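Local coordinates for gene 2 protein (Enterobacteria phage Sf6, PDB 5C12), which serves as the large subunit of the phage's DNA-packaging terminase, represented here by its nuclease domain, which uses divalent metal ions to cut viral DNA, at residues K44-S49 against G97-L102; K61-R66 against S91-D96; V164-R169 against K230-T235; A22-E27 against Y174-R179. The protein carries 1 engineered substitution. All coordinates share one frame; numbering follows the deposited sequence.

Contact 1: residues K44-S49 against G97-L102; sequences KGAVVS and GADHYL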
loop_
_atom_site.group_PDB
_atom_site.type_symbol
_atom_site.label_atom_id
_atom_site.label_comp_id
_atom_site.label_asym_id
_atom_site.label_seq_id
_atom_site.Cartn_x
_atom_site.Cartn_y
_atom_site.Cartn_z
ATOM N N LYS A 44 5.843 15.423 5.399
ATOM C CA LYS A 44 6.454 16.222 4.336
ATOM C C LYS A 44 6.604 15.343 3.101
ATOM O O LYS A 44 7.123 14.227 3.185
ATOM C CB LYS A 44 7.838 16.698 4.728
ATOM C CG LYS A 44 7.882 17.679 5.870
ATOM C CD LYS A 44 7.284 19.010 5.518
ATOM C CE LYS A 44 7.653 20.045 6.573
ATOM N NZ LYS A 44 6.947 21.327 6.395
ATOM N N GLY A 45 6.175 15.861 1.963
ATOM C CA GLY A 45 6.354 15.166 0.703
ATOM C C GLY A 45 5.085 15.216 -0.113
ATOM O O GLY A 45 4.190 16.027 0.148
ATOM N N ALA A 46 5.041 14.401 -1.160
ATOM C CA ALA A 46 3.860 14.339 -1.995
ATOM C C ALA A 46 2.712 13.633 -1.274
ATOM O O ALA A 46 2.925 12.880 -0.294
ATOM C CB ALA A 46 4.183 13.618 -3.290
ATOM N N VAL A 47 1.497 13.869 -1.751
ATOM C CA VAL A 47 0.366 13.076 -1.333
ATOM C C VAL A 47 0.161 11.982 -2.368
ATOM O O VAL A 47 0.031 12.266 -3.559
ATOM C CB VAL A 47 -0.901 13.911 -1.141
ATOM C CG1 VAL A 47 -2.087 13.008 -0.822
ATOM C CG2 VAL A 47 -0.690 14.927 -0.021
ATOM N N VAL A 48 0.182 10.735 -1.909
ATOM C CA VAL A 48 0.037 9.551 -2.732
ATOM C C VAL A 48 -1.168 8.749 -2.286
ATOM O O VAL A 48 -1.293 8.402 -1.112
ATOM C CB VAL A 48 1.290 8.640 -2.686
ATOM C CG1 VAL A 48 1.168 7.507 -3.717
ATOM C CG2 VAL A 48 2.569 9.432 -2.926
ATOM N N SER A 49 -2.031 8.416 -3.231
ATOM C CA SER A 49 -3.267 7.692 -2.969
ATOM C C SER A 49 -3.315 6.485 -3.871
ATOM O O SER A 49 -2.784 6.517 -4.990
ATOM C CB SER A 49 -4.491 8.558 -3.278
ATOM O OG SER A 49 -4.597 9.679 -2.423
ATOM N N GLY A 97 -6.202 15.808 -1.889
ATOM C CA GLY A 97 -5.176 16.636 -2.506
ATOM C C GLY A 97 -4.027 15.807 -3.052
ATOM O O GLY A 97 -2.867 16.215 -2.993
ATOM N N ALA A 98 -4.343 14.626 -3.574
ATOM C CA ALA A 98 -3.327 13.749 -4.118
ATOM C C ALA A 98 -2.536 14.396 -5.235
ATOM O O ALA A 98 -3.090 15.091 -6.084
ATOM C CB ALA A 98 -3.934 12.436 -4.604
ATOM N N ASP A 99 -1.236 14.126 -5.234
ATOM C CA ASP A 99 -0.363 14.439 -6.356
ATOM C C ASP A 99 -0.277 13.249 -7.294
ATOM O O ASP A 99 -0.106 13.412 -8.494
ATOM C CB ASP A 99 1.035 14.798 -5.837
ATOM C CG ASP A 99 1.020 16.030 -4.969
ATOM O OD1 ASP A 99 0.665 17.110 -5.469
ATOM O OD2 ASP A 99 1.338 15.938 -3.766
ATOM N N HIS A 100 -0.405 12.049 -6.748
ATOM C CA HIS A 100 -0.262 10.805 -7.488
ATOM C C HIS A 100 -1.317 9.827 -7.035
ATOM O O HIS A 100 -1.529 9.645 -5.844
ATOM C CB HIS A 100 1.119 10.206 -7.241
ATOM C CG HIS A 100 2.241 11.148 -7.509
ATOM N ND1 HIS A 100 2.630 11.500 -8.781
ATOM C CD2 HIS A 100 3.067 11.815 -6.666
ATOM C CE1 HIS A 100 3.647 12.340 -8.710
ATOM N NE2 HIS A 100 3.936 12.544 -7.438
ATOM N N TYR A 101 -1.941 9.155 -7.983
ATOM C CA TYR A 101 -2.937 8.131 -7.728
ATOM C C TYR A 101 -2.524 6.876 -8.463
ATOM O O TYR A 101 -2.159 6.947 -9.644
ATOM C CB TYR A 101 -4.270 8.583 -8.263
ATOM C CG TYR A 101 -5.380 7.583 -8.263
ATOM C CD1 TYR A 101 -5.669 6.841 -9.384
ATOM C CD2 TYR A 101 -6.220 7.441 -7.153
ATOM C CE1 TYR A 101 -6.707 5.954 -9.406
ATOM C CE2 TYR A 101 -7.267 6.558 -7.168
ATOM C CZ TYR A 101 -7.509 5.809 -8.304
ATOM O OH TYR A 101 -8.568 4.937 -8.384
ATOM N N LEU A 102 -2.592 5.746 -7.772
ATOM C CA LEU A 102 -2.361 4.438 -8.371
ATOM C C LEU A 102 -3.576 3.558 -8.189
ATOM O O LEU A 102 -4.370 3.754 -7.259
ATOM C CB LEU A 102 -1.144 3.752 -7.759
ATOM C CG LEU A 102 0.167 4.540 -7.793
ATOM C CD1 LEU A 102 0.320 5.319 -6.495
ATOM C CD2 LEU A 102 1.357 3.607 -7.984
#
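The imidazole of His100 meets the 44-49 segment at its edge, where Ala46 CB lies close to the ring plane, 4.0 Å from His100 CD2; its ND1 is hydrogen-bonded to Thr126 OG1 of the next strand. Tyr101 points to the other face of the sheet, its ring set edge-to-face with Phe120 and touching helix 82-95. A third flat group, the carboxylate of Asp99, reaches across to the start of the other strand, where Asp99 OD2 offers its anti lone pair to Val47 N (2.9 Å) in a nearly straight bond of 172°. With CG beside the backbone N (chi1 -63°), the carboxylate and the N-H of Asp99 both reach Val47: Val47 O accepts from Asp99 N at 2.8 Å and from His100 N at 3.2 Å. Parallel strand pairing then continues from Ser49 N to His100 O (2.9 Å) and from Leu102 N to Ser49 O (2.9 Å). On the His100 face, Val48 CG1 rests against Leu102 CD1 at 3.6 Å. On the Tyr101 face, Ser49 OG touches Ala98 CB and bonds to Tyr63 and Ser65. These are the central parallel strands of an RNase H-like sheet, leading to Asp52, a magnesium ligand here, and Asp104, which binds metal in other structures of this protein. With both polar backbone atoms of Val47 taken up by Asp99 and His100, the strand register is fixed from its first residue.

Contact 2: residues K61-R66 against S91-D96; sequences KGYASR and SLAIED
With CG anti to the backbone N (chi1 173°), the Tyr63 side chain leaves its strand toward helix 82-95, while Asp96, its CG anti to the carbonyl carbon, sends a carboxylate from the opposite direction to meet it. The tyrosine hydroxyl donates to the acid: Tyr63 OH and Asp96 OD2 are 2.6 Å apart. The oxygen is approached on its anti side, 19° out of the carboxylate plane, and it lies at the edge of the phenol ring, whose plane makes 39° with that of the carboxylate. One ring face is taken by Leu92. Its CB sits 3.7 Å from the centroid of the Tyr63 ring in a CH-pi contact, displaced toward the hydroxyl end, with Leu92 CB 3.6 Å from Tyr63 CZ. The CD1 branch of the same leucine reaches the other end of the ring, 3.8 Å from Tyr63 CG.

In the RNase H-like fold of this nuclease domain, helix 82-95 packs across one face of the central sheet before the chain enters strand 100-104, and the contact joins the last turn of that helix to strand 61-67. The hydroxyl slips in beside the helix backbone, Tyr63 OH being 3.3 Å from Ala93 CA, and is also hydrogen-bonded to Ser49 OG of the neighbouring strand. Two residues along, Ser65 CB packs 3.5 Å from Asp96 OD2, while Ser65 OG turns to Ser49. The other carboxylate oxygen, Asp96 OD1, forms a salt bridge with Arg73 of strand 70-77, and this second tie probably keeps the acid ionised.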
loop_
_atom_site.group_PDB
_atom_site.type_symbol
_atom_site.label_atom_id
_atom_site.label_comp_id
_atom_site.label_asym_id
_atom_site.label_seq_id
_atom_site.Cartn_x
_atom_site.Cartn_y
_atom_site.Cartn_z
ATOM N N LYS A 61 -13.894 -2.832 -1.701
ATOM C CA LYS A 61 -12.766 -2.172 -2.320
ATOM C C LYS A 61 -11.924 -1.404 -1.308
ATOM O O LYS A 61 -12.372 -1.121 -0.200
ATOM C CB LYS A 61 -13.270 -1.213 -3.384
ATOM C CG LYS A 61 -14.043 -1.935 -4.496
ATOM C CD LYS A 61 -14.897 -1.029 -5.329
ATOM C CE LYS A 61 -15.459 -1.799 -6.501
ATOM N NZ LYS A 61 -16.254 -2.978 -6.076
ATOM N N GLY A 62 -10.715 -1.037 -1.700
ATOM C CA GLY A 62 -9.821 -0.354 -0.788
ATOM C C GLY A 62 -9.279 0.946 -1.331
ATOM O O GLY A 62 -9.120 1.109 -2.561
ATOM N N TYR A 63 -9.014 1.875 -0.429
ATOM C CA TYR A 63 -8.330 3.120 -0.722
ATOM C C TYR A 63 -7.403 3.473 0.418
ATOM O O TYR A 63 -7.728 3.263 1.575
ATOM C CB TYR A 63 -9.344 4.235 -0.919
ATOM C CG TYR A 63 -8.768 5.622 -1.058
ATOM C CD1 TYR A 63 -8.444 6.377 0.044
ATOM C CD2 TYR A 63 -8.541 6.175 -2.300
ATOM C CE1 TYR A 63 -7.921 7.644 -0.078
ATOM C CE2 TYR A 63 -8.026 7.426 -2.431
ATOM C CZ TYR A 63 -7.709 8.162 -1.335
ATOM O OH TYR A 63 -7.223 9.447 -1.501
ATOM N N ALA A 64 -6.257 4.025 0.079
ATOM C CA ALA A 64 -5.311 4.495 1.083
ATOM C C ALA A 64 -4.669 5.763 0.592
ATOM O O ALA A 64 -4.492 5.933 -0.611
ATOM C CB ALA A 64 -4.264 3.445 1.362
ATOM N N SER A 65 -4.328 6.669 1.501
ATOM C CA SER A 65 -3.602 7.860 1.116
ATOM C C SER A 65 -2.607 8.238 2.189
ATOM O O SER A 65 -2.882 8.075 3.382
ATOM C CB SER A 65 -4.561 9.021 0.880
ATOM O OG SER A 65 -3.875 10.147 0.379
ATOM N N ARG A 66 -1.463 8.756 1.759
ATOM C CA ARG A 66 -0.475 9.282 2.687
ATOM C C ARG A 66 0.051 10.612 2.206
ATOM O O ARG A 66 0.073 10.895 0.995
ATOM C CB ARG A 66 0.678 8.293 2.822
ATOM C CG ARG A 66 1.522 8.089 1.577
ATOM C CD ARG A 66 2.542 6.983 1.750
ATOM N NE ARG A 66 3.286 6.683 0.523
ATOM C CZ ARG A 66 4.484 7.154 0.208
ATOM N NH1 ARG A 66 5.141 7.988 1.010
ATOM N NH2 ARG A 66 5.059 6.759 -0.915
ATOM N N SER A 91 -12.522 10.356 -6.440
ATOM C CA SER A 91 -13.072 11.471 -5.675
ATOM C C SER A 91 -12.361 11.616 -4.332
ATOM O O SER A 91 -12.067 12.727 -3.909
ATOM C CB SER A 91 -14.568 11.299 -5.485
ATOM O OG SER A 91 -15.230 11.570 -6.710
ATOM N N LEU A 92 -12.059 10.509 -3.664
ATOM C CA LEU A 92 -11.242 10.581 -2.439
ATOM C C LEU A 92 -9.859 11.171 -2.709
ATOM O O LEU A 92 -9.364 11.990 -1.936
ATOM C CB LEU A 92 -11.118 9.217 -1.742
ATOM C CG LEU A 92 -12.372 8.743 -0.994
ATOM C CD1 LEU A 92 -12.119 7.330 -0.501
ATOM C CD2 LEU A 92 -12.716 9.680 0.145
ATOM N N ALA A 93 -9.235 10.771 -3.810
ATOM C CA ALA A 93 -7.923 11.289 -4.153
ATOM C C ALA A 93 -7.982 12.809 -4.338
ATOM O O ALA A 93 -7.093 13.549 -3.897
ATOM C CB ALA A 93 -7.398 10.605 -5.414
ATOM N N ILE A 94 -9.020 13.282 -5.011
ATOM C CA ILE A 94 -9.214 14.705 -5.137
ATOM C C ILE A 94 -9.396 15.371 -3.767
ATOM O O ILE A 94 -8.761 16.391 -3.479
ATOM C CB ILE A 94 -10.394 14.985 -6.078
ATOM C CG1 ILE A 94 -10.003 14.567 -7.493
ATOM C CG2 ILE A 94 -10.803 16.465 -6.033
ATOM C CD1 ILE A 94 -11.189 14.421 -8.398
ATOM N N GLU A 95 -10.250 14.798 -2.925
ATOM C CA GLU A 95 -10.511 15.342 -1.592
ATOM C C GLU A 95 -9.227 15.402 -0.756
ATOM O O GLU A 95 -9.024 16.345 0.026
ATOM C CB GLU A 95 -11.574 14.488 -0.905
ATOM C CG GLU A 95 -12.003 14.982 0.453
ATOM C CD GLU A 95 -13.158 14.181 1.040
ATOM O OE1 GLU A 95 -13.642 13.236 0.381
ATOM O OE2 GLU A 95 -13.587 14.499 2.167
ATOM N N ASP A 96 -8.352 14.421 -0.959
ATOM C CA ASP A 96 -7.119 14.305 -0.202
ATOM C C ASP A 96 -5.974 15.139 -0.771
ATOM O O ASP A 96 -4.887 15.163 -0.193
ATOM C CB ASP A 96 -6.676 12.840 -0.126
ATOM C CG ASP A 96 -7.512 12.027 0.854
ATOM O OD1 ASP A 96 -8.106 12.642 1.763
ATOM O OD2 ASP A 96 -7.600 10.790 0.691
#

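Contact 3: residues V164-R169 against K230-T235; sequences VFRNKR and KLELMT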
loop_
_atom_site.group_PDB
_atom_site.type_symbol
_atom_site.label_atom_id
_atom_site.label_comp_id
_atom_site.label_asym_id
_atom_site.label_seq_id
_atom_site.Cartn_x
_atom_site.Cartn_y
_atom_site.Cartn_z
ATOM N N VAL A 164 16.325 -9.924 -5.654
ATOM C CA VAL A 164 15.762 -10.041 -4.314
ATOM C C VAL A 164 14.243 -10.239 -4.337
ATOM O O VAL A 164 13.714 -11.096 -3.627
ATOM C CB VAL A 164 16.120 -8.805 -3.468
ATOM C CG1 VAL A 164 15.372 -8.846 -2.122
ATOM C CG2 VAL A 164 17.624 -8.743 -3.254
ATOM N N PHE A 165 13.543 -9.464 -5.162
ATOM C CA PHE A 165 12.079 -9.502 -5.212
ATOM C C PHE A 165 11.597 -10.130 -6.505
ATOM O O PHE A 165 12.108 -9.816 -7.577
ATOM C CB PHE A 165 11.500 -8.098 -5.158
ATOM C CG PHE A 165 11.882 -7.339 -3.930
ATOM C CD1 PHE A 165 11.385 -7.705 -2.685
ATOM C CD2 PHE A 165 12.748 -6.262 -4.016
ATOM C CE1 PHE A 165 11.748 -7.007 -1.564
ATOM C CE2 PHE A 165 13.094 -5.549 -2.889
ATOM C CZ PHE A 165 12.605 -5.927 -1.665
ATOM N N ARG A 166 10.627 -11.027 -6.419
ATOM C CA ARG A 166 10.089 -11.593 -7.651
ATOM C C ARG A 166 9.411 -10.527 -8.494
ATOM O O ARG A 166 9.620 -10.449 -9.709
ATOM C CB ARG A 166 9.107 -12.742 -7.394
ATOM C CG ARG A 166 8.476 -13.220 -8.713
ATOM C CD ARG A 166 7.705 -14.501 -8.624
ATOM N NE ARG A 166 7.384 -14.976 -9.974
ATOM C CZ ARG A 166 6.876 -16.168 -10.262
ATOM N NH1 ARG A 166 6.615 -17.046 -9.306
ATOM N NH2 ARG A 166 6.633 -16.489 -11.526
ATOM N N ASN A 167 8.605 -9.697 -7.856
ATOM C CA ASN A 167 7.713 -8.806 -8.586
ATOM C C ASN A 167 7.364 -7.584 -7.760
ATOM O O ASN A 167 7.824 -7.445 -6.627
ATOM C CB ASN A 167 6.450 -9.563 -9.040
ATOM C CG ASN A 167 5.751 -10.295 -7.905
ATOM O OD1 ASN A 167 5.788 -9.870 -6.732
ATOM N ND2 ASN A 167 5.087 -11.391 -8.248
ATOM N N LYS A 168 6.599 -6.664 -8.351
ATOM C CA LYS A 168 6.258 -5.425 -7.675
ATOM C C LYS A 168 5.430 -5.634 -6.415
ATOM O O LYS A 168 5.598 -4.903 -5.435
ATOM C CB LYS A 168 5.513 -4.472 -8.631
ATOM C CG LYS A 168 6.425 -3.818 -9.643
ATOM C CD LYS A 168 5.657 -2.849 -10.550
ATOM C CE LYS A 168 6.598 -2.040 -11.417
ATOM N NZ LYS A 168 7.161 -2.858 -12.505
ATOM N N ARG A 169 4.545 -6.624 -6.415
ATOM C CA ARG A 169 3.737 -6.898 -5.234
ATOM C C ARG A 169 4.686 -7.171 -4.051
ATOM O O ARG A 169 4.510 -6.641 -2.955
ATOM C CB ARG A 169 2.814 -8.102 -5.470
ATOM C CG ARG A 169 2.037 -8.578 -4.240
ATOM C CD ARG A 169 1.041 -9.691 -4.652
ATOM N NE ARG A 169 0.320 -10.289 -3.518
ATOM C CZ ARG A 169 -0.746 -9.749 -2.935
ATOM N NH1 ARG A 169 -1.234 -8.581 -3.349
ATOM N NH2 ARG A 169 -1.330 -10.383 -1.925
ATOM N N LYS A 230 13.786 -15.971 -4.613
ATOM C CA LYS A 230 13.360 -14.589 -4.530
ATOM C C LYS A 230 12.242 -14.451 -3.506
ATOM O O LYS A 230 11.571 -15.433 -3.176
ATOM C CB LYS A 230 12.854 -14.103 -5.882
ATOM C CG LYS A 230 13.906 -14.094 -6.984
ATOM C CD LYS A 230 13.270 -13.516 -8.256
ATOM C CE LYS A 230 14.128 -13.682 -9.459
ATOM N NZ LYS A 230 13.352 -13.352 -10.693
ATOM N N LEU A 231 12.064 -13.239 -3.000
ATOM C CA LEU A 231 10.955 -12.956 -2.099
ATOM C C LEU A 231 9.690 -12.882 -2.940
ATOM O O LEU A 231 9.623 -12.157 -3.935
ATOM C CB LEU A 231 11.186 -11.657 -1.327
ATOM C CG LEU A 231 12.334 -11.713 -0.312
ATOM C CD1 LEU A 231 12.580 -10.326 0.263
ATOM C CD2 LEU A 231 12.094 -12.739 0.775
ATOM N N GLU A 232 8.678 -13.627 -2.526
ATOM C CA GLU A 232 7.412 -13.658 -3.219
ATOM C C GLU A 232 6.325 -13.843 -2.161
ATOM O O GLU A 232 6.550 -14.520 -1.159
ATOM C CB GLU A 232 7.377 -14.805 -4.231
ATOM C CG GLU A 232 6.143 -14.801 -5.113
ATOM C CD GLU A 232 6.088 -15.964 -6.098
ATOM O OE1 GLU A 232 7.011 -16.812 -6.128
ATOM O OE2 GLU A 232 5.075 -16.037 -6.828
ATOM N N LEU A 233 5.173 -13.229 -2.382
ATOM C CA LEU A 233 4.058 -13.299 -1.436
ATOM C C LEU A 233 2.925 -14.167 -1.965
ATOM O O LEU A 233 2.790 -14.360 -3.167
ATOM C CB LEU A 233 3.537 -11.901 -1.158
ATOM C CG LEU A 233 4.609 -10.987 -0.576
ATOM C CD1 LEU A 233 4.045 -9.587 -0.441
ATOM C CD2 LEU A 233 5.140 -11.500 0.749
ATOM N N MET A 234 2.118 -14.705 -1.064
ATOM C CA MET A 234 0.909 -15.393 -1.473
ATOM C C MET A 234 -0.002 -14.393 -2.159
ATOM O O MET A 234 -0.101 -13.229 -1.756
ATOM C CB MET A 234 0.172 -15.972 -0.265
ATOM C CG MET A 234 0.861 -17.119 0.425
ATOM S SD MET A 234 -0.169 -17.809 1.740
ATOM C CE MET A 234 -1.701 -18.113 0.884
ATOM N N THR A 235 -0.675 -14.853 -3.207
ATOM C CA THR A 235 -1.679 -14.043 -3.873
ATOM C C THR A 235 -2.967 -14.083 -3.056
ATOM O O THR A 235 -3.142 -14.957 -2.191
ATOM C CB THR A 235 -2.012 -14.619 -5.250
ATOM O OG1 THR A 235 -2.529 -15.946 -5.095
ATOM C CG2 THR A 235 -0.770 -14.659 -6.130
HETATM O O HOH W 1 12.707 -10.540 -10.270
HETATM O O HOH W 2 4.632 -11.449 -4.616
#
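A single beta bridge between Phe165 and Leu231 fastens the turn leading into helix 168-189 to the loop that precedes helix 236-243. Leu231 N donates to Val164 O (2.8 Å), and Arg166 N returns a bond to Leu231 O (2.9 Å). Leu231 CD1 rests against both Val164 CG1 and Phe165 CE1, 3.9 Å from the latter, while Val164 CG1 lies over the face of the Phe165 ring. Beyond the bridge, Arg166 and Glu232 extend side by side. Arg166 NH1 stands 3.1 Å from Glu232 OE2 in a salt bridge whose hydrogen bonds are both weak, the one to OE1 long and the one to OE2 bent; the two planes stand 73° apart. OE1 is also held by Asn226. A water spans Asn167 OD1 and Leu233 N, and the same OD1 caps the helix at Ala170 N. Arg169, extended as far as NE, presents the edge of its guanidinium to Met234 O, which lies 3.1 Å from Arg169 NH2 (157° at the hydrogen). NH1 forms a long, weak ion pair with the magnesium ligand Asp252. The Met234 carbonyl thus helps to orient a guanidinium whose side chain comes within about 5 Å of a bound magnesium ion, where its charge would probably influence the metal-binding carboxylates.

Contact 4: residues A22-E27 against Y174-R179; sequences AIIKRE and YALADR
Tyr174, whose ring end lies against Ile23, has its carbonyl engaged in the helix: Tyr174 O accepts from Asp178 N at 2.8 Å. Across the contact itself the meeting is apolar. Ile23 crosses the tyrosine obliquely, its CG2 branch 3.3 Å from Tyr174 OH and 3.7 Å from CZ of the same ring. With CG1 of Ile23 lodged between the backbone N and the carbonyl carbon (chi1 64°), CG2 is the branch left to meet the phenol. One turn further along the helix, Ala177 points its methyl toward the 22-27 segment. Ala177 CB lies against both Ile23 O and Ile24 CG1, 3.8 Å from each, and its small size lets the two segments draw close, with CA atoms of Ile24 and Ala177 only 5.8 Å apart. The far end of Ile24, CD1, meets Leu176 CD2 at 4.2 Å, the two side chains crossing at about a right angle. Leu218 of helix 208-218 touches both Ile24 and Leu176, adding to the same apolar cluster, while the backbone of Ile23 is bonded to Ile221. The arrangement is the packing of an irregular N-terminal lead-in, just before helix 26-32, onto the long helix 168-189 of the nuclease domain.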
loop_
_atom_site.group_PDB
_atom_site.type_symbol
_atom_site.label_atom_id
_atom_site.label_comp_id
_atom_site.label_asym_id
_atom_site.label_seq_id
_atom_site.Cartn_x
_atom_site.Cartn_y
_atom_site.Cartn_z
ATOM N N ALA A 22 4.395 -14.685 7.864
ATOM C CA ALA A 22 3.867 -13.320 7.794
ATOM C C ALA A 22 5.007 -12.310 7.731
ATOM O O ALA A 22 6.041 -12.485 8.365
ATOM C CB ALA A 22 2.955 -13.018 8.964
ATOM N N ILE A 23 4.817 -11.233 6.972
ATOM C CA ILE A 23 5.902 -10.275 6.779
ATOM C C ILE A 23 5.822 -9.029 7.671
ATOM O O ILE A 23 6.790 -8.287 7.779
ATOM C CB ILE A 23 5.993 -9.833 5.302
ATOM C CG1 ILE A 23 4.723 -9.092 4.891
ATOM C CG2 ILE A 23 6.237 -11.047 4.423
ATOM C CD1 ILE A 23 4.866 -8.286 3.624
ATOM N N ILE A 24 4.682 -8.810 8.323
ATOM C CA ILE A 24 4.483 -7.631 9.173
ATOM C C ILE A 24 3.967 -8.049 10.543
ATOM O O ILE A 24 3.005 -8.799 10.641
ATOM C CB ILE A 24 3.501 -6.629 8.532
ATOM C CG1 ILE A 24 4.178 -5.952 7.342
ATOM C CG2 ILE A 24 3.036 -5.571 9.538
ATOM C CD1 ILE A 24 3.196 -5.298 6.361
ATOM N N LYS A 25 4.675 -7.610 11.585
ATOM C CA LYS A 25 4.303 -7.850 12.968
ATOM C C LYS A 25 3.322 -6.811 13.485
ATOM O O LYS A 25 3.479 -5.621 13.251
ATOM C CB LYS A 25 5.555 -7.849 13.857
ATOM C CG LYS A 25 6.483 -9.011 13.586
ATOM C CD LYS A 25 5.997 -10.286 14.296
ATOM C CE LYS A 25 6.914 -11.450 13.996
ATOM N NZ LYS A 25 7.136 -11.646 12.535
ATOM N N ARG A 26 2.335 -7.279 14.242
ATOM C CA ARG A 26 1.360 -6.393 14.825
ATOM C C ARG A 26 2.028 -5.346 15.710
ATOM O O ARG A 26 1.620 -4.197 15.728
ATOM C CB ARG A 26 0.355 -7.215 15.626
ATOM C CG ARG A 26 -0.713 -6.393 16.278
ATOM C CD ARG A 26 -1.601 -5.778 15.247
ATOM N NE ARG A 26 -2.576 -4.887 15.852
ATOM C CZ ARG A 26 -3.884 -4.945 15.643
ATOM N NH1 ARG A 26 -4.417 -5.852 14.827
ATOM N NH2 ARG A 26 -4.664 -4.069 16.257
ATOM N N GLU A 27 3.036 -5.743 16.476
ATOM C CA GLU A 27 3.729 -4.775 17.312
ATOM C C GLU A 27 4.284 -3.594 16.523
ATOM O O GLU A 27 4.319 -2.478 17.039
ATOM C CB GLU A 27 4.864 -5.441 18.096
ATOM C CG GLU A 27 4.407 -6.112 19.349
ATOM C CD GLU A 27 3.771 -5.153 20.328
ATOM O OE1 GLU A 27 4.481 -4.276 20.873
ATOM O OE2 GLU A 27 2.559 -5.287 20.563
ATOM N N TYR A 174 7.286 -5.265 0.828
ATOM C CA TYR A 174 8.492 -5.208 1.657
ATOM C C TYR A 174 8.956 -3.764 1.893
ATOM O O TYR A 174 9.576 -3.487 2.913
ATOM C CB TYR A 174 9.615 -6.075 1.074
ATOM C CG TYR A 174 9.518 -7.502 1.544
ATOM C CD1 TYR A 174 10.016 -7.868 2.792
ATOM C CD2 TYR A 174 8.877 -8.481 0.781
ATOM C CE1 TYR A 174 9.903 -9.171 3.242
ATOM C CE2 TYR A 174 8.771 -9.783 1.234
ATOM C CZ TYR A 174 9.280 -10.123 2.465
ATOM O OH TYR A 174 9.172 -11.424 2.914
ATOM N N ALA A 175 8.666 -2.849 0.967
ATOM C CA ALA A 175 8.929 -1.439 1.210
ATOM C C ALA A 175 8.119 -1.013 2.428
ATOM O O ALA A 175 8.620 -0.306 3.313
ATOM C CB ALA A 175 8.548 -0.587 -0.016
ATOM N N LEU A 176 6.883 -1.456 2.462
ATOM C CA LEU A 176 5.993 -1.157 3.586
ATOM C C LEU A 176 6.546 -1.799 4.864
ATOM O O LEU A 176 6.662 -1.146 5.911
ATOM C CB LEU A 176 4.598 -1.659 3.271
ATOM C CG LEU A 176 3.523 -1.598 4.362
ATOM C CD1 LEU A 176 3.405 -0.161 4.839
ATOM C CD2 LEU A 176 2.206 -2.111 3.818
ATOM N N ALA A 177 6.875 -3.088 4.786
ATOM C CA ALA A 177 7.364 -3.797 5.948
ATOM C C ALA A 177 8.644 -3.164 6.482
ATOM O O ALA A 177 8.810 -3.030 7.697
ATOM C CB ALA A 177 7.561 -5.256 5.643
ATOM N N ASP A 178 9.557 -2.778 5.598
ATOM C CA ASP A 178 10.796 -2.133 6.018
ATOM C C ASP A 178 10.528 -0.794 6.704
ATOM O O ASP A 178 11.122 -0.512 7.756
ATOM C CB ASP A 178 11.736 -1.927 4.826
ATOM C CG ASP A 178 12.332 -3.207 4.296
ATOM O OD1 ASP A 178 12.159 -4.278 4.900
ATOM O OD2 ASP A 178 13.014 -3.120 3.234
ATOM N N ARG A 179 9.632 0.018 6.151
ATOM C CA ARG A 179 9.270 1.280 6.798
ATOM C C ARG A 179 8.725 1.021 8.193
ATOM O O ARG A 179 9.098 1.695 9.158
ATOM C CB ARG A 179 8.218 2.056 6.014
ATOM C CG ARG A 179 8.726 2.733 4.765
ATOM C CD ARG A 179 7.541 3.513 4.210
ATOM N NE ARG A 179 7.837 4.163 2.949
ATOM C CZ ARG A 179 8.048 5.461 2.784
ATOM N NH1 ARG A 179 7.990 6.337 3.781
ATOM N NH2 ARG A 179 8.279 5.904 1.566
#

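How the contacts relate
Contacts 1 and 2 share the central sheet: their centres are about 9 Å apart, and Val48 O of the first and Arg66 N of the second, 2.9 Å apart, form a probable backbone hydrogen bond between neighbouring strands. Contacts 3 and 4, centres about 14 Å apart, share helix 168-189 across the chain's centre from that pair. They meet where Phe165 CE1 packs 3.5 Å from Tyr174 CB and where Leu233 touches Ile23. Contacts 2 and 4 approach each other at Arg66 NH1 and Arg179 NH2, like charges 3.8 Å apart. Between the halves lies the metal site of Asp52 and Asp252. From magnesium, the side chain of Arg169 in contact 3 is about 5 Å away, against about 11 to 12 Å for Leu102, Tyr63 and Leu176.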